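Local coordinates for LPXTG family cell surface protein Fms2 (Enterococcus faecium DO, PDB 5FCE), which probably mediates adhesion as a cell-wall-anchored surface protein, this chain being its ligand-binding region, at residues D11-D16 with T23-P28; V37-T42 with Y71-S76; V63-G68 with V94-Q99; L79-I84 with S109-V114. One frame throughout, in Å; residues are numbered along the deposited sequence.

The four contacts trace a flattened barrel from one end to the other. Contacts 1 and 2 have centres about 10 Å apart and share a sheet, because strand 21-28 pairs with strand 71-76: I24 N lies 2.8 Å from I73 O. Contact 2 then crosses the interior to the sheet holding strands 36-42 and 91-96, which leads to contact 3, where W65 also touches V37 and Y71. Contact 4 joins the opposite end through strand 112-114, which runs parallel to strand 14-16 of contact 1. Contacts 3 and 4 lie on opposite sides of the chain's centre, their centres about 26 Å apart and their nearest atoms about 13 Å.

Contact 1: residues D11-D16 with T23-P28; sequences DRIVYD and TIPVKP
V14 and T23 form a hydrogen-bonded antiparallel pair in the β hairpin of strands 14-16 and 21-28, with their CA atoms 5.1 Å apart. Both rungs of this pair are in place: V14 N donates to T23 O at 3.0 Å, and T23 N returns a bond to V14 O at 2.9 Å. Both are nearly straight at the hydrogen (161° and 166°).

Weaker polar contacts gather round the same oxygens. T23 O also receives the CA-H of I13, with I13 CA at 3.3 Å. A water donates to R12 O at 2.7 Å and more weakly to T23 O, so it bridges the two carbonyls where the chain leaves the 3-10 segment, just ahead of strand 14-16. A second water lies 2.7 Å from T23 OG1 and reaches V14 O only weakly.

The apolar part is built on I13. Its CG1, set beside the backbone N (chi1 -69°), rests 4.0 Å from P25 CD and also touches CG2 of I24. I13 and I24 run side by side in the same direction, whereas P25 lies crosswise to I13. W111 also packs on I13. Of the R12 side chain, CB is the atom that touches, against P25 CG; its guanidinium leads away to a salt bridge from NH1 to E70.

The register would place R12 opposite P25, but proline has no N-H to continue the ladder, and R12 O instead meets P25 CG at 3.8 Å.

Contact 2: residues V37-T42 with Y71-S76; sequences VHAVLT and YTIMIS
I75 reaches across the interior of the flattened barrel to A39 and L41, and its side chain can be followed atom by atom. Its CB points toward strand 36-42. From there CG1 leaves beside the backbone N (chi1 -74°), and the chain stays extended at the next bond (chi2 172°), which carries CD1 farthest into the gap between the strands. That methyl does the touching: it lies 4.1 Å from the backbone oxygen A39 O and 4.3 Å from L41 CB. It therefore settles between two successive inward-facing residues of the other strand.

Two residues earlier, on the same face of the strand, I73 makes the second meeting point with its other branch. I73 CG2 approaches A39 CB at 4.2 Å, methyl to methyl, while its CG1 lies in the plane of the Y71 ring, at the edge. The small side chain of A39 thus faces I73 directly, and its carbonyl oxygen faces I75.

No hydrogen bond spans the two segments. Their axes pass 8.7 Å apart and cross at -59°, the geometry of strands from two facing sheets rather than neighbours in one. Strand 71-76 is hydrogen-bonded to strand 21-28, and strand 36-42 lies between strands 54-60 and 91-96. Neighbouring strands add to the packing: V58 of strand 54-60 packs on I73 and I75, V26 on I73, and I22 and I24 of strand 21-28 on L41.

Contact 3: residues V63-G68 with V94-Q99; sequences VQWTAG and VFYDGQ
W65 extends its six-membered ring toward V94 and Y96, and the contact between the segments is wholly apolar. CH2 of the indole lies 3.7 Å from V94 CG1, the valine branch that is anti to its own backbone N (chi1 -176°). The two side chains come from opposite directions. Next to it, W65 CZ3 meets Y96 CB at 3.9 Å, with that carbon at the indole edge and near its plane. Beyond CB, the phenol of Y96 turns away from the 63-68 segment. V37 packs beside both W65 and V94.

Within the segments, V63 CG1 lies over one face of the W65 ring, offset toward its rim. Q99 CB similarly covers one face of Y96.

Aromatic interactions extend the cluster: Y71 and F6 each pack edge-to-face with W65.

Backbone bonds from Y96 N to Q99 O and from Q99 N to Y96 O, both 2.9 Å, close the turn. The D97 side chain adds two more, OD1 taking D36 N and OD2 taking S35 N.

W65 thus packs the two-stranded sheet 32-34/63-65 on strand 91-96 of the four-stranded antiparallel sheet, beside the 91-96/99-103 β hairpin with its two-residue type I' turn, D97 and G98 at the corners.

Contact 4: residues L79-I84 with S109-V114; sequences LSIDEI and SSWTVV
I81 and V113 bring their backbones no closer than 8.1 Å between CA atoms, and no hydrogen bond joins the first turn of helix 81-85 to strand 112-114 and the residues before it. Side chains bridge the gap. I81 sends CG1 out anti to its backbone N (chi1 -176°), and the two side chains reach toward each other, with I81 CG1 3.9 Å from V113 CG2. Its CD1 continues to W111, 3.7 Å from CE3, with isoleucine and indole sliding past each other in opposite directions. I84, one turn on, crosses the tryptophan at about a right angle and places CG2 3.9 Å from CH2. Both isoleucine methyls meet atoms of the six-membered ring.

The helix start is defined by S80 at the N-cap: its OG accepts from E83 N at 3.2 Å (N-H...O 163°), and S80 O accepts from I84 N. Y15 of strand 14-16 packs on both I81 and I84, and I22 touches I84 and W111.

The polar end of the indole is satisfied elsewhere, with NE1 bonded to L106 O. That bond ties down one edge of the ring, and what meets the helix is hydrocarbon alone, so the contact rests on shape and burial rather than on directed bonds.

Contact 1: residues D11-D16 with T23-P28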
loop_
_atom_site.group_PDB
_atom_site.type_symbol
_atom_site.label_atom_id
_atom_site.label_comp_id
_atom_site.label_asym_id
_atom_site.label_seq_id
_atom_site.Cartn_x
_atom_site.Cartn_y
_atom_site.Cartn_z
ATOM N N ASP A 11 10.596 -3.966 -5.304
ATOM C CA ASP A 11 11.107 -5.337 -5.112
ATOM C C ASP A 11 11.212 -5.759 -3.644
ATOM O O ASP A 11 11.409 -6.948 -3.339
ATOM C CB ASP A 11 12.413 -5.642 -5.888
ATOM C CG ASP A 11 13.469 -4.554 -5.763
ATOM O OD1 ASP A 11 13.319 -3.607 -4.965
ATOM O OD2 ASP A 11 14.485 -4.666 -6.490
ATOM N N ARG A 12 11.066 -4.786 -2.747
ATOM C CA ARG A 12 11.013 -5.054 -1.315
ATOM C C ARG A 12 9.602 -5.326 -0.805
ATOM O O ARG A 12 9.431 -5.696 0.348
ATOM C CB ARG A 12 11.647 -3.910 -0.531
ATOM C CG ARG A 12 13.168 -3.865 -0.665
ATOM C CD ARG A 12 13.690 -2.512 -0.221
ATOM N NE ARG A 12 14.972 -2.612 0.474
ATOM C CZ ARG A 12 15.594 -1.583 1.045
ATOM N NH1 ARG A 12 15.046 -0.376 1.006
ATOM N NH2 ARG A 12 16.758 -1.756 1.660
ATOM N N ILE A 13 8.599 -5.161 -1.663
ATOM C CA ILE A 13 7.234 -5.579 -1.314
ATOM C C ILE A 13 7.216 -7.105 -1.255
ATOM O O ILE A 13 7.765 -7.766 -2.144
ATOM C CB ILE A 13 6.199 -5.073 -2.341
ATOM C CG1 ILE A 13 6.070 -3.541 -2.247
ATOM C CG2 ILE A 13 4.827 -5.756 -2.138
ATOM C CD1 ILE A 13 5.243 -2.904 -3.365
ATOM N N VAL A 14 6.599 -7.663 -0.210
ATOM C CA VAL A 14 6.512 -9.116 -0.076
ATOM C C VAL A 14 5.067 -9.608 -0.133
ATOM O O VAL A 14 4.209 -9.085 0.571
ATOM C CB VAL A 14 7.167 -9.607 1.232
ATOM C CG1 VAL A 14 7.011 -11.135 1.375
ATOM C CG2 VAL A 14 8.643 -9.217 1.275
ATOM N N TYR A 15 4.790 -10.588 -0.992
ATOM C CA TYR A 15 3.512 -11.295 -0.931
ATOM C C TYR A 15 3.788 -12.621 -0.234
ATOM O O TYR A 15 4.523 -13.450 -0.763
ATOM C CB TYR A 15 2.951 -11.565 -2.335
ATOM C CG TYR A 15 1.577 -12.215 -2.345
ATOM C CD1 TYR A 15 1.425 -13.597 -2.190
ATOM C CD2 TYR A 15 0.428 -11.446 -2.524
ATOM C CE1 TYR A 15 0.160 -14.181 -2.193
ATOM C CE2 TYR A 15 -0.836 -12.026 -2.535
ATOM C CZ TYR A 15 -0.960 -13.393 -2.378
ATOM O OH TYR A 15 -2.212 -13.975 -2.384
ATOM N N ASP A 16 3.215 -12.805 0.954
ATOM C CA ASP A 16 3.336 -14.061 1.698
ATOM C C ASP A 16 2.130 -14.957 1.367
ATOM O O ASP A 16 1.000 -14.658 1.732
ATOM C CB ASP A 16 3.436 -13.758 3.205
ATOM C CG ASP A 16 3.706 -14.995 4.060
ATOM O OD1 ASP A 16 3.052 -16.038 3.854
ATOM O OD2 ASP A 16 4.574 -14.913 4.965
ATOM N N THR A 23 3.181 -7.146 2.467
ATOM C CA THR A 23 3.945 -6.203 3.267
ATOM C C THR A 23 4.571 -5.148 2.347
ATOM O O THR A 23 5.274 -5.483 1.380
ATOM C CB THR A 23 5.021 -6.945 4.089
ATOM O OG1 THR A 23 4.370 -7.819 5.029
ATOM C CG2 THR A 23 5.886 -5.973 4.835
ATOM N N ILE A 24 4.304 -3.878 2.641
ATOM C CA ILE A 24 4.760 -2.771 1.801
ATOM C C ILE A 24 5.542 -1.754 2.604
ATOM O O ILE A 24 4.994 -1.094 3.493
ATOM C CB ILE A 24 3.579 -2.027 1.149
ATOM C CG1 ILE A 24 2.712 -2.998 0.357
ATOM C CG2 ILE A 24 4.085 -0.936 0.229
ATOM C CD1 ILE A 24 1.370 -2.433 -0.081
ATOM N N PRO A 25 6.832 -1.602 2.282
ATOM C CA PRO A 25 7.646 -0.591 2.956
ATOM C C PRO A 25 7.500 0.738 2.241
ATOM O O PRO A 25 7.906 0.861 1.079
ATOM C CB PRO A 25 9.076 -1.131 2.814
ATOM C CG PRO A 25 9.032 -2.107 1.652
ATOM C CD PRO A 25 7.590 -2.339 1.255
ATOM N N VAL A 26 6.898 1.713 2.910
ATOM C CA VAL A 26 6.752 3.031 2.308
ATOM C C VAL A 26 7.730 4.019 2.929
ATOM O O VAL A 26 8.066 3.926 4.110
ATOM C CB VAL A 26 5.301 3.563 2.417
ATOM C CG1 VAL A 26 4.314 2.541 1.830
ATOM C CG2 VAL A 26 4.937 3.849 3.862
ATOM N N LYS A 27 8.215 4.942 2.111
ATOM C CA LYS A 27 9.105 6.001 2.597
ATOM C C LYS A 27 8.435 7.360 2.419
ATOM O O LYS A 27 8.206 7.814 1.295
ATOM C CB LYS A 27 10.453 5.959 1.865
ATOM C CG LYS A 27 11.469 6.981 2.378
ATOM C CD LYS A 27 12.847 6.856 1.724
ATOM C CE LYS A 27 12.862 7.390 0.295
ATOM N NZ LYS A 27 14.177 7.984 -0.135
ATOM N N PRO A 28 8.094 8.018 3.535
ATOM C CA PRO A 28 7.430 9.319 3.411
ATOM C C PRO A 28 8.414 10.416 3.041
ATOM O O PRO A 28 9.608 10.294 3.340
ATOM C CB PRO A 28 6.884 9.580 4.813
ATOM C CG PRO A 28 7.717 8.727 5.741
ATOM C CD PRO A 28 8.311 7.602 4.934
HETATM O O HOH W 1 8.193 -5.634 2.766
HETATM O O HOH W 2 4.070 -10.238 3.810
#

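Contact 2: residues V37-T42 with Y71-S76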
loop_
_atom_site.group_PDB
_atom_site.type_symbol
_atom_site.label_atom_id
_atom_site.label_comp_id
_atom_site.label_asym_id
_atom_site.label_seq_id
_atom_site.Cartn_x
_atom_site.Cartn_y
_atom_site.Cartn_z
ATOM N N VAL A 37 -5.546 6.323 9.795
ATOM C CA VAL A 37 -4.959 6.072 8.489
ATOM C C VAL A 37 -5.687 4.878 7.859
ATOM O O VAL A 37 -6.085 3.956 8.561
ATOM C CB VAL A 37 -3.440 5.819 8.618
ATOM C CG1 VAL A 37 -2.838 5.308 7.312
ATOM C CG2 VAL A 37 -2.727 7.099 9.057
ATOM N N HIS A 38 -5.908 4.931 6.551
ATOM C CA HIS A 38 -6.558 3.835 5.830
ATOM C C HIS A 38 -5.793 3.635 4.542
ATOM O O HIS A 38 -5.784 4.522 3.687
ATOM C CB HIS A 38 -8.003 4.217 5.510
ATOM C CG HIS A 38 -8.758 3.185 4.729
ATOM N ND1 HIS A 38 -9.879 3.495 3.990
ATOM C CD2 HIS A 38 -8.571 1.850 4.587
ATOM C CE1 HIS A 38 -10.352 2.397 3.428
ATOM N NE2 HIS A 38 -9.571 1.386 3.767
ATOM N N ALA A 39 -5.140 2.488 4.398
ATOM C CA ALA A 39 -4.333 2.237 3.210
ATOM C C ALA A 39 -5.037 1.215 2.331
ATOM O O ALA A 39 -5.478 0.172 2.817
ATOM C CB ALA A 39 -2.959 1.759 3.605
ATOM N N VAL A 40 -5.170 1.525 1.044
ATOM C CA VAL A 40 -5.923 0.665 0.133
ATOM C C VAL A 40 -5.058 0.303 -1.071
ATOM O O VAL A 40 -4.571 1.186 -1.781
ATOM C CB VAL A 40 -7.238 1.333 -0.348
ATOM C CG1 VAL A 40 -7.963 0.431 -1.343
ATOM C CG2 VAL A 40 -8.154 1.643 0.826
ATOM N N LEU A 41 -4.847 -0.994 -1.286
ATOM C CA LEU A 41 -4.146 -1.459 -2.479
ATOM C C LEU A 41 -5.197 -1.722 -3.563
ATOM O O LEU A 41 -6.178 -2.430 -3.325
ATOM C CB LEU A 41 -3.384 -2.737 -2.149
ATOM C CG LEU A 41 -2.170 -3.166 -2.958
ATOM C CD1 LEU A 41 -1.152 -2.041 -3.070
ATOM C CD2 LEU A 41 -1.552 -4.399 -2.295
ATOM N N THR A 42 -5.016 -1.135 -4.739
ATOM C CA THR A 42 -6.060 -1.191 -5.758
ATOM C C THR A 42 -5.478 -1.461 -7.140
ATOM O O THR A 42 -4.304 -1.165 -7.389
ATOM C CB THR A 42 -6.881 0.124 -5.768
ATOM O OG1 THR A 42 -7.873 0.077 -6.796
ATOM C CG2 THR A 42 -5.971 1.309 -6.004
ATOM N N TYR A 71 8.428 2.787 6.581
ATOM C CA TYR A 71 7.321 2.423 7.445
ATOM C C TYR A 71 6.655 1.227 6.788
ATOM O O TYR A 71 6.452 1.208 5.567
ATOM C CB TYR A 71 6.331 3.588 7.589
ATOM C CG TYR A 71 5.118 3.210 8.408
ATOM C CD1 TYR A 71 3.981 2.677 7.801
ATOM C CD2 TYR A 71 5.119 3.352 9.789
ATOM C CE1 TYR A 71 2.881 2.309 8.548
ATOM C CE2 TYR A 71 4.016 2.981 10.548
ATOM C CZ TYR A 71 2.901 2.467 9.921
ATOM O OH TYR A 71 1.799 2.098 10.663
ATOM N N THR A 72 6.327 0.219 7.584
ATOM C CA THR A 72 5.825 -1.015 7.015
ATOM C C THR A 72 4.315 -1.155 7.161
ATOM O O THR A 72 3.788 -1.196 8.266
ATOM C CB THR A 72 6.521 -2.222 7.634
ATOM O OG1 THR A 72 7.883 -2.252 7.185
ATOM C CG2 THR A 72 5.839 -3.478 7.195
ATOM N N ILE A 73 3.631 -1.219 6.027
ATOM C CA ILE A 73 2.198 -1.462 5.997
ATOM C C ILE A 73 1.955 -2.935 5.694
ATOM O O ILE A 73 2.604 -3.521 4.814
ATOM C CB ILE A 73 1.507 -0.584 4.941
ATOM C CG1 ILE A 73 1.726 0.894 5.272
ATOM C CG2 ILE A 73 0.014 -0.891 4.877
ATOM C CD1 ILE A 73 1.342 1.863 4.159
HETATM N N MSE A 74 1.034 -3.539 6.437
HETATM C CA MSE A 74 0.691 -4.936 6.219
HETATM C C MSE A 74 -0.763 -5.019 5.820
HETATM O O MSE A 74 -1.641 -4.501 6.528
HETATM C CB MSE A 74 0.936 -5.744 7.486
HETATM C CG MSE A 74 2.365 -5.634 8.006
HETATM SE SE MSE A 74 2.594 -6.843 9.529
HETATM C CE MSE A 74 0.883 -7.803 9.409
ATOM N N ILE A 75 -1.015 -5.669 4.686
ATOM C CA ILE A 75 -2.360 -5.765 4.121
ATOM C C ILE A 75 -2.784 -7.213 3.840
ATOM O O ILE A 75 -2.046 -7.982 3.217
ATOM C CB ILE A 75 -2.461 -4.907 2.839
ATOM C CG1 ILE A 75 -2.517 -3.412 3.204
ATOM C CG2 ILE A 75 -3.692 -5.264 2.050
ATOM C CD1 ILE A 75 -2.431 -2.458 2.003
ATOM N N SER A 76 -3.977 -7.594 4.294
ATOM C CA SER A 76 -4.485 -8.932 3.990
ATOM C C SER A 76 -4.837 -9.014 2.501
ATOM O O SER A 76 -5.567 -8.169 1.998
ATOM C CB SER A 76 -5.708 -9.218 4.865
ATOM O OG SER A 76 -6.243 -10.496 4.614
#

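Contact 3: residues V63-G68 with V94-Q99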
loop_
_atom_site.group_PDB
_atom_site.type_symbol
_atom_site.label_atom_id
_atom_site.label_comp_id
_atom_site.label_asym_id
_atom_site.label_seq_id
_atom_site.Cartn_x
_atom_site.Cartn_y
_atom_site.Cartn_z
ATOM N N VAL A 63 -0.494 6.777 13.713
ATOM C CA VAL A 63 0.675 6.430 12.928
ATOM C C VAL A 63 1.669 7.586 12.983
ATOM O O VAL A 63 1.289 8.767 12.945
ATOM C CB VAL A 63 0.279 6.090 11.475
ATOM C CG1 VAL A 63 1.519 5.789 10.632
ATOM C CG2 VAL A 63 -0.672 4.909 11.445
ATOM N N GLN A 64 2.940 7.234 13.127
ATOM C CA GLN A 64 4.023 8.202 13.187
ATOM C C GLN A 64 4.948 7.964 11.993
ATOM O O GLN A 64 5.672 6.962 11.950
ATOM C CB GLN A 64 4.767 8.006 14.510
ATOM C CG GLN A 64 6.069 8.760 14.677
ATOM C CD GLN A 64 6.933 8.136 15.770
ATOM O OE1 GLN A 64 8.114 7.844 15.558
ATOM N NE2 GLN A 64 6.336 7.915 16.943
ATOM N N TRP A 65 4.892 8.866 11.015
ATOM C CA TRP A 65 5.758 8.803 9.844
ATOM C C TRP A 65 6.919 9.772 10.010
ATOM O O TRP A 65 6.724 10.936 10.375
ATOM C CB TRP A 65 4.974 9.137 8.570
ATOM C CG TRP A 65 4.068 8.021 8.112
ATOM C CD1 TRP A 65 4.402 6.695 7.963
ATOM C CD2 TRP A 65 2.694 8.132 7.711
ATOM N NE1 TRP A 65 3.313 5.983 7.509
ATOM C CE2 TRP A 65 2.252 6.842 7.351
ATOM C CE3 TRP A 65 1.787 9.201 7.630
ATOM C CZ2 TRP A 65 0.944 6.587 6.922
ATOM C CZ3 TRP A 65 0.487 8.942 7.197
ATOM C CH2 TRP A 65 0.079 7.648 6.851
ATOM N N THR A 66 8.125 9.272 9.774
ATOM C CA THR A 66 9.325 10.088 9.835
ATOM C C THR A 66 9.944 10.182 8.451
ATOM O O THR A 66 10.208 9.161 7.813
ATOM C CB THR A 66 10.339 9.493 10.804
ATOM O OG1 THR A 66 9.735 9.388 12.101
ATOM C CG2 THR A 66 11.556 10.375 10.892
ATOM N N ALA A 67 10.168 11.415 8.005
ATOM C CA ALA A 67 10.688 11.703 6.667
ATOM C C ALA A 67 11.893 10.847 6.338
ATOM O O ALA A 67 12.875 10.843 7.086
ATOM C CB ALA A 67 11.063 13.169 6.555
ATOM N N GLY A 68 11.802 10.110 5.232
ATOM C CA GLY A 68 12.916 9.322 4.738
ATOM C C GLY A 68 13.145 7.994 5.434
ATOM O O GLY A 68 14.068 7.262 5.079
ATOM N N VAL A 94 -3.164 6.112 0.281
ATOM C CA VAL A 94 -3.069 6.290 1.726
ATOM C C VAL A 94 -3.911 7.469 2.151
ATOM O O VAL A 94 -3.639 8.616 1.764
ATOM C CB VAL A 94 -1.632 6.519 2.198
ATOM C CG1 VAL A 94 -1.593 6.605 3.722
ATOM C CG2 VAL A 94 -0.751 5.378 1.731
ATOM N N PHE A 95 -4.945 7.166 2.926
ATOM C CA PHE A 95 -5.789 8.195 3.527
ATOM C C PHE A 95 -5.260 8.477 4.920
ATOM O O PHE A 95 -4.931 7.545 5.658
ATOM C CB PHE A 95 -7.229 7.688 3.633
ATOM C CG PHE A 95 -7.863 7.359 2.313
ATOM C CD1 PHE A 95 -7.852 6.054 1.830
ATOM C CD2 PHE A 95 -8.485 8.346 1.562
ATOM C CE1 PHE A 95 -8.445 5.745 0.621
ATOM C CE2 PHE A 95 -9.076 8.044 0.346
ATOM C CZ PHE A 95 -9.058 6.738 -0.124
ATOM N N TYR A 96 -5.199 9.751 5.292
ATOM C CA TYR A 96 -4.688 10.143 6.606
ATOM C C TYR A 96 -5.400 11.414 7.054
ATOM O O TYR A 96 -5.282 12.481 6.421
ATOM C CB TYR A 96 -3.149 10.324 6.591
ATOM C CG TYR A 96 -2.657 11.387 5.644
ATOM C CD1 TYR A 96 -2.581 11.147 4.270
ATOM C CD2 TYR A 96 -2.270 12.643 6.118
ATOM C CE1 TYR A 96 -2.149 12.133 3.401
ATOM C CE2 TYR A 96 -1.839 13.623 5.264
ATOM C CZ TYR A 96 -1.781 13.371 3.909
ATOM O OH TYR A 96 -1.342 14.373 3.070
ATOM N N ASP A 97 -6.173 11.276 8.124
ATOM C CA ASP A 97 -6.885 12.400 8.728
ATOM C C ASP A 97 -7.626 13.300 7.747
ATOM O O ASP A 97 -7.623 14.529 7.887
ATOM C CB ASP A 97 -5.934 13.215 9.606
ATOM C CG ASP A 97 -5.484 12.443 10.823
ATOM O OD1 ASP A 97 -6.050 11.354 11.060
ATOM O OD2 ASP A 97 -4.584 12.927 11.547
ATOM N N GLY A 98 -8.258 12.680 6.758
ATOM C CA GLY A 98 -9.092 13.387 5.803
ATOM C C GLY A 98 -8.429 13.723 4.485
ATOM O O GLY A 98 -9.090 14.182 3.542
ATOM N N GLN A 99 -7.120 13.507 4.412
ATOM C CA GLN A 99 -6.361 13.792 3.192
ATOM C C GLN A 99 -5.957 12.481 2.546
ATOM O O GLN A 99 -6.182 11.412 3.123
ATOM C CB GLN A 99 -5.136 14.664 3.508
ATOM C CG GLN A 99 -5.529 16.003 4.198
ATOM C CD GLN A 99 -6.543 16.814 3.394
ATOM O OE1 GLN A 99 -6.427 16.930 2.169
ATOM N NE2 GLN A 99 -7.557 17.376 4.083
#

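Contact 4: residues L79-I84 with S109-V114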
loop_
_atom_site.group_PDB
_atom_site.type_symbol
_atom_site.label_atom_id
_atom_site.label_comp_id
_atom_site.label_asym_id
_atom_site.label_seq_id
_atom_site.Cartn_x
_atom_site.Cartn_y
_atom_site.Cartn_z
ATOM N N LEU A 79 -6.878 -10.918 -3.309
ATOM C CA LEU A 79 -6.655 -11.492 -4.638
ATOM C C LEU A 79 -5.340 -12.257 -4.585
ATOM O O LEU A 79 -4.394 -11.842 -3.898
ATOM C CB LEU A 79 -6.545 -10.412 -5.727
ATOM C CG LEU A 79 -7.792 -9.743 -6.305
ATOM C CD1 LEU A 79 -7.404 -8.753 -7.417
ATOM C CD2 LEU A 79 -8.745 -10.782 -6.854
ATOM N N SER A 80 -5.281 -13.370 -5.310
ATOM C CA SER A 80 -4.082 -14.207 -5.328
ATOM C C SER A 80 -2.966 -13.461 -6.031
ATOM O O SER A 80 -3.225 -12.516 -6.767
ATOM C CB SER A 80 -4.346 -15.487 -6.097
ATOM O OG SER A 80 -4.494 -15.193 -7.475
ATOM N N ILE A 81 -1.724 -13.892 -5.835
ATOM C CA ILE A 81 -0.614 -13.175 -6.460
ATOM C C ILE A 81 -0.666 -13.316 -7.987
ATOM O O ILE A 81 -0.360 -12.366 -8.703
ATOM C CB ILE A 81 0.751 -13.568 -5.859
ATOM C CG1 ILE A 81 1.883 -12.719 -6.470
ATOM C CG2 ILE A 81 1.019 -15.067 -6.050
ATOM C CD1 ILE A 81 1.771 -11.216 -6.140
ATOM N N ASP A 82 -1.092 -14.479 -8.490
ATOM C CA ASP A 82 -1.242 -14.637 -9.942
ATOM C C ASP A 82 -2.208 -13.603 -10.523
ATOM O O ASP A 82 -1.925 -12.969 -11.544
ATOM C CB ASP A 82 -1.701 -16.053 -10.315
ATOM C CG ASP A 82 -0.597 -17.077 -10.190
ATOM O OD1 ASP A 82 0.570 -16.669 -9.999
ATOM O OD2 ASP A 82 -0.897 -18.293 -10.300
ATOM N N GLU A 83 -3.341 -13.415 -9.854
ATOM C CA GLU A 83 -4.334 -12.454 -10.308
ATOM C C GLU A 83 -3.830 -11.019 -10.199
ATOM O O GLU A 83 -4.126 -10.183 -11.054
ATOM C CB GLU A 83 -5.640 -12.632 -9.529
ATOM C CG GLU A 83 -6.358 -13.928 -9.877
ATOM C CD GLU A 83 -7.024 -13.866 -11.239
ATOM O OE1 GLU A 83 -7.347 -12.746 -11.683
ATOM O OE2 GLU A 83 -7.248 -14.935 -11.849
ATOM N N ILE A 84 -3.063 -10.740 -9.150
ATOM C CA ILE A 84 -2.522 -9.390 -8.962
ATOM C C ILE A 84 -1.539 -9.082 -10.091
ATOM O O ILE A 84 -1.521 -7.978 -10.626
ATOM C CB ILE A 84 -1.803 -9.234 -7.605
ATOM C CG1 ILE A 84 -2.787 -9.342 -6.438
ATOM C CG2 ILE A 84 -1.090 -7.860 -7.511
ATOM C CD1 ILE A 84 -2.092 -9.445 -5.096
ATOM N N SER A 109 5.006 -7.748 -10.570
ATOM C CA SER A 109 6.008 -8.625 -11.179
ATOM C C SER A 109 7.353 -8.563 -10.441
ATOM O O SER A 109 8.127 -9.523 -10.472
ATOM C CB SER A 109 6.225 -8.257 -12.649
ATOM O OG SER A 109 6.995 -7.064 -12.762
ATOM N N SER A 110 7.632 -7.436 -9.787
ATOM C CA SER A 110 8.906 -7.241 -9.091
ATOM C C SER A 110 8.884 -7.682 -7.624
ATOM O O SER A 110 9.930 -7.717 -6.966
ATOM C CB SER A 110 9.361 -5.783 -9.173
ATOM O OG SER A 110 8.497 -4.940 -8.411
ATOM N N TRP A 111 7.703 -8.029 -7.119
ATOM C CA TRP A 111 7.551 -8.354 -5.698
ATOM C C TRP A 111 8.232 -9.659 -5.299
ATOM O O TRP A 111 8.304 -10.599 -6.082
ATOM C CB TRP A 111 6.068 -8.472 -5.332
ATOM C CG TRP A 111 5.278 -7.220 -5.480
ATOM C CD1 TRP A 111 5.731 -5.994 -5.863
ATOM C CD2 TRP A 111 3.883 -7.072 -5.219
ATOM N NE1 TRP A 111 4.689 -5.093 -5.881
ATOM C CE2 TRP A 111 3.543 -5.733 -5.480
ATOM C CE3 TRP A 111 2.879 -7.952 -4.815
ATOM C CZ2 TRP A 111 2.250 -5.248 -5.337
ATOM C CZ3 TRP A 111 1.592 -7.468 -4.663
ATOM C CH2 TRP A 111 1.289 -6.136 -4.926
ATOM N N THR A 112 8.735 -9.694 -4.070
ATOM C CA THR A 112 9.185 -10.932 -3.450
ATOM C C THR A 112 7.930 -11.719 -3.099
ATOM O O THR A 112 6.990 -11.161 -2.529
ATOM C CB THR A 112 10.009 -10.643 -2.178
ATOM O OG1 THR A 112 11.069 -9.723 -2.498
ATOM C CG2 THR A 112 10.628 -11.918 -1.627
ATOM N N VAL A 113 7.899 -13.000 -3.462
ATOM C CA VAL A 113 6.745 -13.853 -3.176
ATOM C C VAL A 113 7.247 -15.078 -2.418
ATOM O O VAL A 113 8.063 -15.848 -2.938
ATOM C CB VAL A 113 6.017 -14.302 -4.468
ATOM C CG1 VAL A 113 4.817 -15.172 -4.136
ATOM C CG2 VAL A 113 5.576 -13.107 -5.289
ATOM N N VAL A 114 6.776 -15.258 -1.187
ATOM C CA VAL A 114 7.273 -16.347 -0.343
ATOM C C VAL A 114 6.146 -17.229 0.195
ATOM O O VAL A 114 4.952 -16.911 0.047
ATOM C CB VAL A 114 8.110 -15.818 0.840
ATOM C CG1 VAL A 114 9.245 -14.902 0.346
ATOM C CG2 VAL A 114 7.212 -15.059 1.811
#